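Local coordinates for uncharacterized protein (Corynebacterium glutamicum, PDB 2NSF) that binds a zinc ion and probably isomerises maleylpyruvate to fumarylpyruvate with mycothiol as cofactor, at residues I185-A190 and T215-A220. Residues are numbered along the deposited sequence; the frame is centred on the assembly and turned at random.
Sequences ILRTLA and TRYPAA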
# COMPACT_ATOMS: atom_id res chain seq x y z
N ILE A 185 9.09 -6.27 2.45
CA ILE A 185 7.80 -5.61 2.28
C ILE A 185 6.74 -6.64 1.88
O ILE A 185 5.62 -6.60 2.38
CB ILE A 185 7.89 -4.48 1.24
CG1 ILE A 185 8.67 -3.30 1.85
CG2 ILE A 185 6.49 -4.04 0.81
CD1 ILE A 185 8.96 -2.19 0.88
N LEU A 186 7.10 -7.56 0.99
CA LEU A 186 6.16 -8.60 0.57
C LEU A 186 5.77 -9.50 1.75
O LEU A 186 4.59 -9.84 1.91
CB LEU A 186 6.77 -9.46 -0.54
CG LEU A 186 6.95 -8.80 -1.92
CD1 LEU A 186 7.59 -9.80 -2.87
CD2 LEU A 186 5.59 -8.35 -2.45
N ARG A 187 6.74 -9.88 2.57
CA ARG A 187 6.46 -10.73 3.72
C ARG A 187 5.53 -10.03 4.69
O ARG A 187 4.61 -10.65 5.25
CB ARG A 187 7.75 -11.12 4.46
CG ARG A 187 8.64 -12.10 3.71
CD ARG A 187 9.68 -12.70 4.65
NE ARG A 187 10.45 -11.67 5.34
CZ ARG A 187 11.64 -11.22 4.94
NH1 ARG A 187 12.21 -11.71 3.85
NH2 ARG A 187 12.25 -10.27 5.63
N THR A 188 5.76 -8.74 4.90
CA THR A 188 4.92 -7.97 5.82
C THR A 188 3.51 -7.83 5.26
O THR A 188 2.53 -7.88 6.01
CB THR A 188 5.53 -6.58 6.10
OG1 THR A 188 6.87 -6.74 6.58
CG2 THR A 188 4.72 -5.85 7.16
N LEU A 189 3.39 -7.68 3.94
CA LEU A 189 2.08 -7.57 3.30
C LEU A 189 1.30 -8.88 3.40
O LEU A 189 0.10 -8.88 3.66
CB LEU A 189 2.22 -7.19 1.82
CG LEU A 189 2.54 -5.74 1.46
CD1 LEU A 189 2.78 -5.63 -0.05
CD2 LEU A 189 1.38 -4.84 1.89
N ALA A 190 1.98 -10.00 3.17
CA ALA A 190 1.31 -11.29 3.24
C ALA A 190 0.71 -11.50 4.63
O ALA A 190 -0.43 -11.95 4.77
CB ALA A 190 2.29 -12.41 2.93
N THR A 215 6.26 -21.10 4.09
CA THR A 215 5.63 -20.25 5.10
C THR A 215 4.15 -20.11 4.79
O THR A 215 3.77 -19.69 3.69
CB THR A 215 6.27 -18.84 5.13
OG1 THR A 215 7.67 -18.97 5.40
CG2 THR A 215 5.62 -17.99 6.22
N ARG A 216 3.31 -20.48 5.75
CA ARG A 216 1.86 -20.40 5.59
C ARG A 216 1.33 -19.09 6.18
O ARG A 216 1.84 -18.60 7.19
CB ARG A 216 1.18 -21.59 6.28
CG ARG A 216 1.24 -22.90 5.49
CD ARG A 216 0.92 -24.12 6.36
NE ARG A 216 -0.37 -24.04 7.04
CZ ARG A 216 -1.48 -24.67 6.64
NH1 ARG A 216 -1.47 -25.43 5.56
NH2 ARG A 216 -2.60 -24.52 7.34
N TYR A 217 0.32 -18.54 5.52
CA TYR A 217 -0.32 -17.30 5.94
C TYR A 217 -1.81 -17.62 5.98
O TYR A 217 -2.54 -17.40 5.01
CB TYR A 217 -0.04 -16.19 4.92
CG TYR A 217 1.41 -15.76 4.88
CD1 TYR A 217 1.91 -14.82 5.77
CD2 TYR A 217 2.29 -16.32 3.95
CE1 TYR A 217 3.24 -14.44 5.75
CE2 TYR A 217 3.64 -15.95 3.92
CZ TYR A 217 4.10 -15.01 4.83
OH TYR A 217 5.42 -14.62 4.81
N PRO A 218 -2.29 -18.17 7.10
CA PRO A 218 -3.70 -18.53 7.24
C PRO A 218 -4.61 -17.34 7.51
O PRO A 218 -4.16 -16.30 7.99
CB PRO A 218 -3.69 -19.50 8.41
CG PRO A 218 -2.62 -18.92 9.30
CD PRO A 218 -1.52 -18.57 8.30
N ALA A 219 -5.88 -17.51 7.19
CA ALA A 219 -6.88 -16.48 7.42
C ALA A 219 -7.78 -17.00 8.53
O ALA A 219 -7.30 -17.60 9.49
CB ALA A 219 -7.69 -16.24 6.14
N ALA A 220 -9.09 -16.78 8.41
CA ALA A 220 -10.01 -17.26 9.44
C ALA A 220 -10.10 -18.78 9.36
O ALA A 220 -10.05 -19.35 8.27
CB ALA A 220 -11.38 -16.63 9.24
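The phenol ring of Y217 carries A190 CB on one face. This methyl sits almost centrally over the ring. It lies 3.6 Å from the Y217 ring centroid and only 10° off the ring normal, a well-formed CH-pi contact. The six ring carbons are therefore at similar range. The nearest is Y217 CE1, 3.6 Å from A190 CB. Y217 CG and Y217 CD2 are the farthest from A190 CB, at 4.0 Å. The backbone atom A190 C adds a contact near the CD1 corner, with A190 C 3.7 Å from Y217 CD1. R187, one helical turn earlier, meets the phenol end of the ring. Its carbonyl O approaches obliquely, with R187 O 4.1 Å from Y217 CE1. R187 CB stands 4.2 Å from Y217 OH, a loose van der Waals contact. The charged end of R187 turns away from the tyrosine, forms a salt bridge with E183 and donates a hydrogen bond from NH2 to the T22 carbonyl O.

Y217 CB already points to the helix. With CG anti to the carbonyl carbon (chi1 -67°), the ring runs on away from its own carbonyl and reaches A190. A190 CA and Y217 CA are 6.8 Å apart. Strand 215-218 is an outer strand of the mixed four-stranded sheet, and Y217 pairs through its backbone with L208 of strand 206-210. The Y217 side chain also touches I235 of helix 232-239. The contact therefore joins helix 183-199 to the sheet within the MDMPI C-terminal domain, away from the zinc site.

Dispersion and burial of apolar surface would supply most of the attraction here. The small alanine side chain lets the flat ring lie close against the helix, and the two segments together bury a modest 150 Å² without a polar bond between them.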